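Local coordinates for putative prolyl-tRNA synthetase (Leishmania major, PDB 5XIL), which probably attaches L-proline to its cognate tRNA at the expense of ATP, releasing AMP and diphosphate, and is represented here without its N-terminal region, at residues D333-Y338 against N345-K350; A24-Y29 against R280-P285; R39-Y44 against K350-R355; T291-I296 against S321-G326. All coordinates share one frame; numbering follows the deposited sequence.

Interaction 1. Residues D333-Y338 against N345-K350; sequences DLRDNY and NHWEVK
The indole N-H of W347 points at the carboxylate of D333, and the bond from NE1 to D333 OD2 is short at 2.7 Å and fairly straight, with an angle of 163° at the hydrogen. It uses the anti lone pair of OD2 and lies in the indole plane, while the carboxylate stands almost perpendicular to the ring. The syn lone pair of the same oxygen is taken by R335, whose NH2 lies 2.7 Å from D333 OD2. R335 NE binds D333 OD1, so the guanidinium grips the carboxylate side-on, one nitrogen to each oxygen. A bend at chi3 (-62°) folds the arginine chain back for this grip. The backbone N of R335 also donates to D333 OD1, closing an Asx turn; two donors on each oxygen thus fix the rotation of the buried carboxylate, and they probably favour its charged form. Beyond the salt bridge, R335 NH2 reaches over one face of the H346 imidazole, 3.4 Å from CD2 and offset toward the rim, with the two planes steeply inclined. Farther out, the carbonyl O of D333 accepts from R343. The contact ties the loop after strand 330-332 to helix 340-350 within the anticodon-binding domain, where W347 and D333 both pack on I294 of strand 293-297 and R127 of the second subunit packs on R335.

Interaction 2. Residues A24-Y29 against R280-P285; sequences AEMIEY and RGMVMP
A Schellman motif closing helix 13-23 brings residues 24-29 against the loop that leads from helix 267-276 into the anticodon-binding domain. E25, with its positive phi, turns the chain out of the helix, and the residues flanking it, A24 and M26, face the incoming loop. The resulting contact is wholly apolar and rich in methionine. In the conformer described here, M284 reaches toward M26 tip to tip, and the terminal methyls meet at 3.9 Å between M26 CE and M284 CE. Bends at chi2 (55°) and chi3 (86°) curl the M284 chain in this conformer, whereas M26 is extended as far as its sulfur and bends only at chi3. M284 also has a second conformer, so this end of the contact is less certain. Looser contacts extend the patch: M26 SD lies 4.5 Å from M282 CG, and A24 CB is 4.4 Å from M282 CB. The methionines belong to a buried layer between parts of the chain some 250 residues apart, where helix 267-276 contributes I273 against M26 and M272 against M282 and M284, and W41 of helix 40-60 touches both M26 and M284. Backbone bonds fix the two sides of this layer, M26 pairing with R39 and M284 with G351. V20 of helix 13-23 packs on M282, one helical turn before A24.

Interaction 3. Residues R39-Y44 against K350-R355; sequences RPWAYY and KGVPLR
One face of the W41 indole carries the folded side chain of K350, while the backbone carbon of G351 lies near the plane at the ring's edge. K350 CE sits over the six-membered ring, 3.9 Å from its centroid and close to the normal, a CH-pi contact; NZ lies over the five-membered ring, 3.8 Å from that centroid, a cation-pi contact. Successive bends at chi3 and chi4 (both 69°) curl the lysine so that its last two atoms follow the indole surface. The ammonium is also held by the carbonyl O of A24 and by a salt bridge to E25, which probably help keep it charged while it is buried against the ring. The same lysine supplies an acceptor: W41 NE1 donates to K350 O at 2.8 Å, with the oxygen tilted from the indole plane and an angle of 145° at the hydrogen. Here helix 340-350 ends in a Schellman motif with G351 as its C-prime residue, V352 N bonding back to W347 O and G351 N to E348 O. The indole of W41, near the start of helix 40-60, therefore meets both the final carbonyl and the final side chain of that helix in the anticodon-binding domain. Past the turn, in one of its two conformers, V352 puts CG2 4.0 Å from W41 CH2. M284 also packs on W41, and the chain beyond V352 runs into strand 354-358, where L354 pairs with Q292 and I294. R39, at the N-cap position of helix 40-60, makes a cation-pi contact with W122 of the second subunit.

Interaction 4. Residues T291-I296 against S321-G326; sequences TQVIII and SELCEG
This is plain apolar packing of a helix on a sheet, in the core of the anticodon-binding domain, with L323, in the last turn of helix 306-325, lying against strand 293-297. The leucine carries the helix side of it. Its CD1 methyl meets two strand residues spaced two apart, lying 4.3 Å from V293 CG1 and 4.4 Å from I295 CD1. V293 and I295 both direct their side chains to this face of the strand, and the CD1 methyl of the leucine comes against a branch of each. The extended leucine chain (chi2 176°) carries that methyl out from the helix to the strand. Strand 293-297, helix 306-325 and strand 330-332 form a beta-alpha-beta unit, whose two strands are parallel neighbours in a five-stranded mixed sheet; the contact lies between the first strand and the crossover helix. A330 of the second strand also touches L323, and C332 touches I295. V328, in the loop between helix and second strand, touches both V293 and L323. V391 of helix 387-412 packs on the same two residues, so a second helix shares this side of the sheet.

Interactions 2 and 3 lie closest, their centres about 7 Å apart, and their segments alternate along the chain, joining residues 24-29 and 39-44 to the loop 280-285 and to the end of helix 340-350. Interaction 1 shares K350, the last residue of helix 340-350, with interaction 3. Interaction 4 lies about 14 Å from interaction 3, centre to centre, and the sheet links them, since strands 293-297 and 354-358 are neighbours there. Interactions 4 and 1 come in series, both nested inside the long loop closed by interaction 3. Internal packing of the anticodon-binding domain thus continues through helix 340-350 into its junction with the N-terminal segments, while interactions 1, 2 and 3 also touch the second subunit.

Interaction 1. Residues D333-Y338 against N345-K350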
# COMPACT_ATOMS: atom_id res chain seq x y z
N ASP A 333 17.18 -13.02 19.10
CA ASP A 333 18.50 -13.00 18.50
C ASP A 333 19.30 -14.13 19.17
O ASP A 333 19.84 -13.95 20.27
CB ASP A 333 19.19 -11.67 18.63
CG ASP A 333 20.42 -11.57 17.74
OD1 ASP A 333 20.97 -12.65 17.37
OD2 ASP A 333 20.83 -10.45 17.36
N LEU A 334 19.34 -15.29 18.53
CA LEU A 334 20.06 -16.47 19.06
C LEU A 334 21.38 -16.73 18.32
O LEU A 334 21.89 -17.86 18.33
CB LEU A 334 19.17 -17.70 18.99
CG LEU A 334 17.75 -17.49 19.54
CD1 LEU A 334 16.90 -18.71 19.27
CD2 LEU A 334 17.73 -17.17 21.00
N ARG A 335 21.96 -15.70 17.73
CA ARG A 335 23.32 -15.80 17.17
C ARG A 335 24.40 -15.96 18.24
O ARG A 335 25.01 -14.99 18.66
CB ARG A 335 23.58 -14.56 16.31
CG ARG A 335 22.63 -14.51 15.12
CD ARG A 335 22.81 -13.31 14.19
NE ARG A 335 22.56 -12.09 14.93
CZ ARG A 335 22.65 -10.85 14.43
NH1 ARG A 335 23.02 -10.66 13.17
NH2 ARG A 335 22.40 -9.79 15.22
N ASP A 336 24.64 -17.18 18.74
CA ASP A 336 25.58 -17.29 19.90
C ASP A 336 27.07 -17.17 19.54
O ASP A 336 27.94 -17.12 20.40
CB ASP A 336 25.34 -18.55 20.69
CG ASP A 336 25.83 -19.75 19.97
OD1 ASP A 336 26.25 -19.67 18.80
OD2 ASP A 336 25.79 -20.81 20.59
N ASN A 337 27.38 -17.06 18.27
CA ASN A 337 28.74 -16.71 17.93
C ASN A 337 29.11 -15.29 18.37
O ASN A 337 30.29 -14.96 18.42
CB ASN A 337 28.94 -16.88 16.45
CG ASN A 337 27.98 -16.05 15.67
OD1 ASN A 337 26.75 -16.25 15.74
ND2 ASN A 337 28.51 -15.07 14.94
N TYR A 338 28.12 -14.43 18.62
CA TYR A 338 28.38 -13.12 19.16
C TYR A 338 28.04 -13.16 20.63
O TYR A 338 27.08 -13.87 21.04
CB TYR A 338 27.48 -12.07 18.53
CG TYR A 338 27.65 -11.86 17.05
CD1 TYR A 338 28.82 -11.29 16.54
CD2 TYR A 338 26.61 -12.20 16.16
CE1 TYR A 338 28.97 -11.10 15.17
CE2 TYR A 338 26.75 -11.98 14.79
CZ TYR A 338 27.93 -11.43 14.30
OH TYR A 338 28.07 -11.23 12.95
N ASN A 345 24.29 -4.38 21.55
CA ASN A 345 24.72 -3.16 20.83
C ASN A 345 24.03 -3.01 19.46
O ASN A 345 23.55 -1.90 19.09
CB ASN A 345 26.24 -3.13 20.61
CG ASN A 345 26.67 -1.95 19.72
OD1 ASN A 345 26.72 -0.77 20.17
ND2 ASN A 345 26.92 -2.24 18.48
N HIS A 346 24.02 -4.11 18.70
CA HIS A 346 23.42 -4.19 17.41
C HIS A 346 21.97 -3.69 17.42
O HIS A 346 21.56 -2.89 16.61
CB HIS A 346 23.47 -5.63 16.91
CG HIS A 346 22.71 -5.87 15.64
ND1 HIS A 346 23.20 -5.54 14.39
CD2 HIS A 346 21.51 -6.47 15.42
CE1 HIS A 346 22.32 -5.88 13.48
NE2 HIS A 346 21.29 -6.46 14.08
N TRP A 347 21.17 -4.23 18.33
CA TRP A 347 19.75 -3.81 18.48
C TRP A 347 19.59 -2.43 19.12
O TRP A 347 18.59 -1.75 18.85
CB TRP A 347 18.97 -4.88 19.26
CG TRP A 347 18.91 -6.19 18.43
CD1 TRP A 347 19.64 -7.36 18.64
CD2 TRP A 347 18.18 -6.40 17.21
NE1 TRP A 347 19.37 -8.25 17.66
CE2 TRP A 347 18.48 -7.71 16.77
CE3 TRP A 347 17.27 -5.65 16.48
CZ2 TRP A 347 17.92 -8.26 15.61
CZ3 TRP A 347 16.68 -6.21 15.32
CH2 TRP A 347 17.02 -7.49 14.90
N GLU A 348 20.53 -2.03 19.97
CA GLU A 348 20.57 -0.67 20.49
C GLU A 348 20.72 0.32 19.37
O GLU A 348 20.02 1.33 19.31
CB GLU A 348 21.74 -0.49 21.46
CG GLU A 348 21.80 0.88 22.10
CD GLU A 348 22.67 0.89 23.33
OE1 GLU A 348 23.91 1.01 23.20
OE2 GLU A 348 22.12 0.71 24.43
N VAL A 349 21.67 0.03 18.49
CA VAL A 349 21.91 0.94 17.40
C VAL A 349 20.71 1.06 16.44
O VAL A 349 20.43 2.12 15.85
CB VAL A 349 23.18 0.53 16.65
CG1 VAL A 349 23.34 1.41 15.41
CG2 VAL A 349 24.39 0.69 17.59
N LYS A 350 19.98 -0.06 16.28
CA LYS A 350 18.77 -0.09 15.45
C LYS A 350 17.66 0.61 16.11
O LYS A 350 16.75 1.09 15.44
CB LYS A 350 18.36 -1.50 15.07
CG LYS A 350 19.32 -2.16 14.10
CD LYS A 350 19.06 -3.64 13.87
CE LYS A 350 17.77 -3.84 13.11
NZ LYS A 350 18.00 -3.33 11.72

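Interaction 2. Residues A24-Y29 against R280-P285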
# COMPACT_ATOMS: atom_id res chain seq x y z
N ALA A 24 22.17 1.01 11.42
CA ALA A 24 20.83 0.53 11.79
C ALA A 24 20.17 -0.21 10.63
O ALA A 24 19.03 -0.67 10.75
CB ALA A 24 19.94 1.66 12.27
N GLU A 25 20.90 -0.38 9.53
CA GLU A 25 20.38 -1.09 8.36
C GLU A 25 19.17 -0.48 7.73
O GLU A 25 18.31 -1.19 7.29
CB GLU A 25 20.13 -2.57 8.67
CG GLU A 25 21.41 -3.19 9.16
CD GLU A 25 21.25 -4.65 9.58
OE1 GLU A 25 20.23 -5.05 10.20
OE2 GLU A 25 22.20 -5.34 9.30
N MET A 26 19.10 0.86 7.70
CA MET A 26 18.03 1.56 7.13
C MET A 26 18.18 1.80 5.65
O MET A 26 17.21 1.74 4.92
CB MET A 26 17.77 2.88 7.84
CG MET A 26 17.29 2.61 9.26
SD MET A 26 17.02 4.06 10.30
CE MET A 26 15.33 4.49 9.97
N ILE A 27 19.40 2.06 5.22
CA ILE A 27 19.68 2.32 3.82
C ILE A 27 20.96 1.64 3.44
O ILE A 27 21.83 1.43 4.29
CB ILE A 27 19.82 3.79 3.44
CG1 ILE A 27 21.02 4.43 4.10
CG2 ILE A 27 18.60 4.63 3.74
CD1 ILE A 27 21.69 5.36 3.11
N GLU A 28 21.04 1.32 2.15
CA GLU A 28 22.23 0.79 1.50
C GLU A 28 22.50 1.73 0.33
O GLU A 28 21.58 2.04 -0.49
CB GLU A 28 21.89 -0.61 0.99
CG GLU A 28 23.01 -1.39 0.35
CD GLU A 28 24.09 -1.74 1.34
OE1 GLU A 28 25.12 -1.10 1.23
OE2 GLU A 28 23.87 -2.60 2.23
N TYR A 29 23.74 2.22 0.26
CA TYR A 29 24.13 3.23 -0.71
C TYR A 29 24.26 2.66 -2.09
O TYR A 29 24.50 1.46 -2.25
CB TYR A 29 25.42 3.89 -0.30
CG TYR A 29 25.15 5.13 0.44
CD1 TYR A 29 24.68 6.25 -0.23
CD2 TYR A 29 25.32 5.20 1.83
CE1 TYR A 29 24.42 7.44 0.46
CE2 TYR A 29 25.06 6.38 2.53
CZ TYR A 29 24.60 7.51 1.83
OH TYR A 29 24.30 8.69 2.49
N ARG A 280 23.74 6.92 21.12
CA ARG A 280 23.90 5.46 21.03
C ARG A 280 23.31 4.88 19.74
O ARG A 280 23.51 3.70 19.45
CB ARG A 280 23.24 4.81 22.27
CG ARG A 280 23.86 5.28 23.59
CD ARG A 280 22.99 4.92 24.78
NE ARG A 280 23.22 3.52 25.08
CZ ARG A 280 24.29 3.04 25.70
NH1 ARG A 280 25.25 3.85 26.16
NH2 ARG A 280 24.41 1.72 25.88
N GLY A 281 22.58 5.69 18.95
CA GLY A 281 22.04 5.21 17.69
C GLY A 281 20.62 5.67 17.45
O GLY A 281 20.12 6.59 18.10
N MET A 282 19.94 4.92 16.61
CA MET A 282 18.49 5.17 16.40
C MET A 282 17.66 4.81 17.66
O MET A 282 18.08 4.02 18.50
CB MET A 282 18.07 4.38 15.17
CG MET A 282 16.62 4.61 14.73
SD MET A 282 16.25 6.37 14.60
CE MET A 282 14.46 6.50 14.39
N VAL A 283 16.53 5.47 17.84
CA VAL A 283 15.55 5.15 18.82
C VAL A 283 14.23 5.08 18.01
O VAL A 283 13.73 6.14 17.57
CB VAL A 283 15.46 6.21 19.93
CG1 VAL A 283 14.36 5.90 20.93
CG2 VAL A 283 16.81 6.39 20.67
N MET A 284 13.68 3.90 17.78
CA MET A 284 12.53 3.74 16.90
C MET A 284 11.24 3.98 17.69
O MET A 284 10.99 3.29 18.68
CB MET A 284 12.59 2.35 16.23
CG MET A 284 11.70 2.03 15.03
SD MET A 284 11.90 3.21 13.67
CE MET A 284 13.27 2.58 12.73
N PRO A 285 10.40 4.91 17.22
CA PRO A 285 9.09 4.98 17.82
C PRO A 285 8.38 3.60 17.70
O PRO A 285 8.37 2.97 16.63
CB PRO A 285 8.37 6.05 16.95
CG PRO A 285 9.48 6.84 16.40
CD PRO A 285 10.50 5.82 16.06

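Interaction 3. Residues R39-Y44 against K350-R355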
# COMPACT_ATOMS: atom_id res chain seq x y z
N ARG A 39 16.09 -0.30 3.00
CA ARG A 39 15.99 -1.58 3.57
C ARG A 39 14.79 -1.69 4.54
O ARG A 39 14.21 -0.67 4.93
CB ARG A 39 17.29 -1.88 4.30
CG ARG A 39 18.51 -1.81 3.38
CD ARG A 39 19.79 -2.30 4.09
NE ARG A 39 19.70 -3.74 4.29
CZ ARG A 39 20.63 -4.46 4.92
NH1 ARG A 39 21.69 -3.90 5.41
NH2 ARG A 39 20.49 -5.75 5.02
N PRO A 40 14.40 -2.92 4.93
CA PRO A 40 13.18 -3.07 5.72
C PRO A 40 13.10 -2.31 7.00
O PRO A 40 11.99 -1.93 7.34
CB PRO A 40 13.13 -4.57 6.04
CG PRO A 40 13.82 -5.13 4.85
CD PRO A 40 14.92 -4.23 4.52
N TRP A 41 14.20 -2.10 7.72
CA TRP A 41 14.05 -1.43 8.98
C TRP A 41 13.47 -0.04 8.86
O TRP A 41 12.70 0.45 9.73
CB TRP A 41 15.38 -1.41 9.71
CG TRP A 41 15.34 -1.03 11.15
CD1 TRP A 41 15.89 0.10 11.73
CD2 TRP A 41 14.74 -1.78 12.22
NE1 TRP A 41 15.65 0.08 13.08
CE2 TRP A 41 14.93 -1.04 13.40
CE3 TRP A 41 14.06 -3.01 12.29
CZ2 TRP A 41 14.47 -1.50 14.66
CZ3 TRP A 41 13.62 -3.47 13.55
CH2 TRP A 41 13.80 -2.70 14.70
N ALA A 42 13.88 0.65 7.80
CA ALA A 42 13.30 1.91 7.44
C ALA A 42 11.98 1.82 6.64
O ALA A 42 11.02 2.55 6.88
CB ALA A 42 14.29 2.74 6.70
N TYR A 43 11.95 0.96 5.62
CA TYR A 43 10.75 0.80 4.81
C TYR A 43 9.47 0.46 5.60
O TYR A 43 8.39 0.94 5.26
CB TYR A 43 10.94 -0.23 3.66
CG TYR A 43 9.88 -0.03 2.60
CD1 TYR A 43 10.01 1.00 1.65
CD2 TYR A 43 8.67 -0.72 2.64
CE1 TYR A 43 9.01 1.22 0.70
CE2 TYR A 43 7.67 -0.49 1.68
CZ TYR A 43 7.88 0.48 0.72
OH TYR A 43 6.91 0.77 -0.17
N TYR A 44 9.59 -0.35 6.64
CA TYR A 44 8.45 -0.71 7.50
C TYR A 44 7.78 0.55 7.98
O TYR A 44 6.54 0.61 8.10
CB TYR A 44 8.86 -1.52 8.71
CG TYR A 44 7.71 -2.00 9.47
CD1 TYR A 44 7.01 -3.12 9.03
CD2 TYR A 44 7.31 -1.39 10.66
CE1 TYR A 44 5.89 -3.58 9.74
CE2 TYR A 44 6.20 -1.80 11.37
CZ TYR A 44 5.49 -2.90 10.90
OH TYR A 44 4.42 -3.34 11.58
N LYS A 350 19.98 -0.06 16.28
CA LYS A 350 18.77 -0.09 15.45
C LYS A 350 17.66 0.61 16.11
O LYS A 350 16.75 1.09 15.44
CB LYS A 350 18.36 -1.50 15.07
CG LYS A 350 19.32 -2.16 14.10
CD LYS A 350 19.06 -3.64 13.87
CE LYS A 350 17.77 -3.84 13.11
NZ LYS A 350 18.00 -3.33 11.72
N GLY A 351 17.69 0.69 17.44
CA GLY A 351 16.66 1.39 18.15
C GLY A 351 15.44 0.58 18.51
O GLY A 351 14.38 1.16 18.74
N VAL A 352 15.59 -0.74 18.66
CA VAL A 352 14.48 -1.58 19.07
C VAL A 352 13.95 -1.04 20.37
O VAL A 352 14.74 -0.78 21.21
CB VAL A 352 14.86 -3.03 19.35
CG1 VAL A 352 13.56 -3.80 19.60
CG2 VAL A 352 15.59 -3.59 18.18
N PRO A 353 12.66 -0.76 20.47
CA PRO A 353 12.15 -0.12 21.67
C PRO A 353 12.47 -0.85 23.03
O PRO A 353 12.76 -0.18 24.04
CB PRO A 353 10.67 -0.10 21.41
CG PRO A 353 10.52 0.10 19.95
CD PRO A 353 11.69 -0.63 19.37
N LEU A 354 12.36 -2.18 23.03
CA LEU A 354 12.52 -2.95 24.28
C LEU A 354 13.42 -4.11 24.03
O LEU A 354 13.35 -4.79 22.96
CB LEU A 354 11.18 -3.48 24.76
CG LEU A 354 10.11 -2.50 25.21
CD1 LEU A 354 8.81 -3.17 25.55
CD2 LEU A 354 10.64 -1.61 26.30
N ARG A 355 14.32 -4.37 24.97
CA ARG A 355 15.12 -5.53 24.92
C ARG A 355 14.81 -6.40 26.18
O ARG A 355 14.78 -5.86 27.27
CB ARG A 355 16.57 -5.20 24.96
CG ARG A 355 17.45 -6.44 25.18
CD ARG A 355 18.93 -6.13 25.20
NE ARG A 355 19.40 -5.41 26.37
CZ ARG A 355 20.06 -4.26 26.34
NH1 ARG A 355 20.23 -3.59 25.18
NH2 ARG A 355 20.49 -3.71 27.48

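Interaction 4. Residues T291-I296 against S321-G326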
# COMPACT_ATOMS: atom_id res chain seq x y z
N THR A 291 10.52 -4.56 14.43
CA THR A 291 10.64 -5.33 15.67
C THR A 291 10.47 -4.38 16.84
O THR A 291 11.20 -3.43 16.95
CB THR A 291 11.95 -6.09 15.74
OG1 THR A 291 11.95 -7.01 14.67
CG2 THR A 291 12.12 -6.85 17.09
N GLN A 292 9.54 -4.70 17.73
CA GLN A 292 9.26 -3.85 18.89
C GLN A 292 10.02 -4.36 20.13
O GLN A 292 10.44 -3.59 21.00
CB GLN A 292 7.78 -3.90 19.15
CG GLN A 292 6.94 -3.10 18.14
CD GLN A 292 5.46 -3.23 18.38
OE1 GLN A 292 4.95 -4.33 18.59
NE2 GLN A 292 4.77 -2.11 18.41
N VAL A 293 10.21 -5.67 20.17
CA VAL A 293 10.91 -6.32 21.30
C VAL A 293 11.87 -7.33 20.78
O VAL A 293 11.51 -8.22 20.01
CB VAL A 293 9.92 -7.02 22.26
CG1 VAL A 293 10.68 -7.69 23.40
CG2 VAL A 293 8.77 -6.14 22.69
N ILE A 294 13.12 -7.24 21.20
CA ILE A 294 14.09 -8.24 20.87
C ILE A 294 14.39 -9.05 22.14
O ILE A 294 14.66 -8.51 23.16
CB ILE A 294 15.37 -7.66 20.28
CG1 ILE A 294 16.29 -8.75 19.70
CG2 ILE A 294 16.14 -6.82 21.26
CD1 ILE A 294 15.78 -9.36 18.45
N ILE A 295 14.43 -10.35 21.99
CA ILE A 295 14.71 -11.30 23.13
C ILE A 295 16.13 -11.91 22.94
O ILE A 295 16.40 -12.55 21.94
CB ILE A 295 13.64 -12.41 23.15
CG1 ILE A 295 12.24 -11.82 23.23
CG2 ILE A 295 13.91 -13.44 24.26
CD1 ILE A 295 11.17 -12.80 22.80
N ILE A 296 17.02 -11.70 23.90
CA ILE A 296 18.36 -12.16 23.80
C ILE A 296 18.67 -13.00 25.04
O ILE A 296 18.53 -12.49 26.15
CB ILE A 296 19.31 -10.97 23.77
CG1 ILE A 296 18.92 -10.02 22.61
CG2 ILE A 296 20.75 -11.45 23.69
CD1 ILE A 296 19.70 -8.73 22.56
N SER A 321 6.76 -16.40 20.95
CA SER A 321 5.48 -16.87 20.46
C SER A 321 4.34 -16.25 21.23
O SER A 321 3.33 -15.89 20.64
CB SER A 321 5.44 -18.40 20.43
OG SER A 321 4.11 -18.73 20.06
N GLU A 322 4.47 -16.16 22.55
CA GLU A 322 3.43 -15.64 23.41
C GLU A 322 3.24 -14.14 23.12
O GLU A 322 2.11 -13.61 23.04
CB GLU A 322 3.83 -15.78 24.87
CG GLU A 322 3.83 -17.25 25.34
CD GLU A 322 4.37 -17.47 26.75
OE1 GLU A 322 4.64 -16.50 27.48
OE2 GLU A 322 4.56 -18.67 27.14
N LEU A 323 4.36 -13.44 22.96
CA LEU A 323 4.18 -11.98 22.68
C LEU A 323 3.49 -11.73 21.33
O LEU A 323 2.58 -10.87 21.21
CB LEU A 323 5.50 -11.28 22.80
CG LEU A 323 6.17 -11.23 24.16
CD1 LEU A 323 7.52 -10.58 24.04
CD2 LEU A 323 5.36 -10.46 25.14
N CYS A 324 3.87 -12.49 20.33
CA CYS A 324 3.35 -12.26 18.97
C CYS A 324 1.86 -12.61 18.90
O CYS A 324 1.04 -11.90 18.30
CB CYS A 324 4.19 -13.03 17.93
SG CYS A 324 5.88 -12.50 17.64
N GLU A 325 1.47 -13.64 19.66
CA GLU A 325 0.08 -14.02 19.78
C GLU A 325 -0.73 -12.92 20.43
O GLU A 325 -1.88 -12.75 20.10
CB GLU A 325 -0.09 -15.35 20.57
CG GLU A 325 -1.51 -15.90 20.54
CD GLU A 325 -1.95 -16.39 19.14
OE1 GLU A 325 -1.09 -16.69 18.28
OE2 GLU A 325 -3.18 -16.48 18.92
N GLY A 326 -0.10 -12.14 21.31
CA GLY A 326 -0.72 -10.99 21.94
C GLY A 326 -0.57 -9.70 21.15
O GLY A 326 -0.89 -8.65 21.64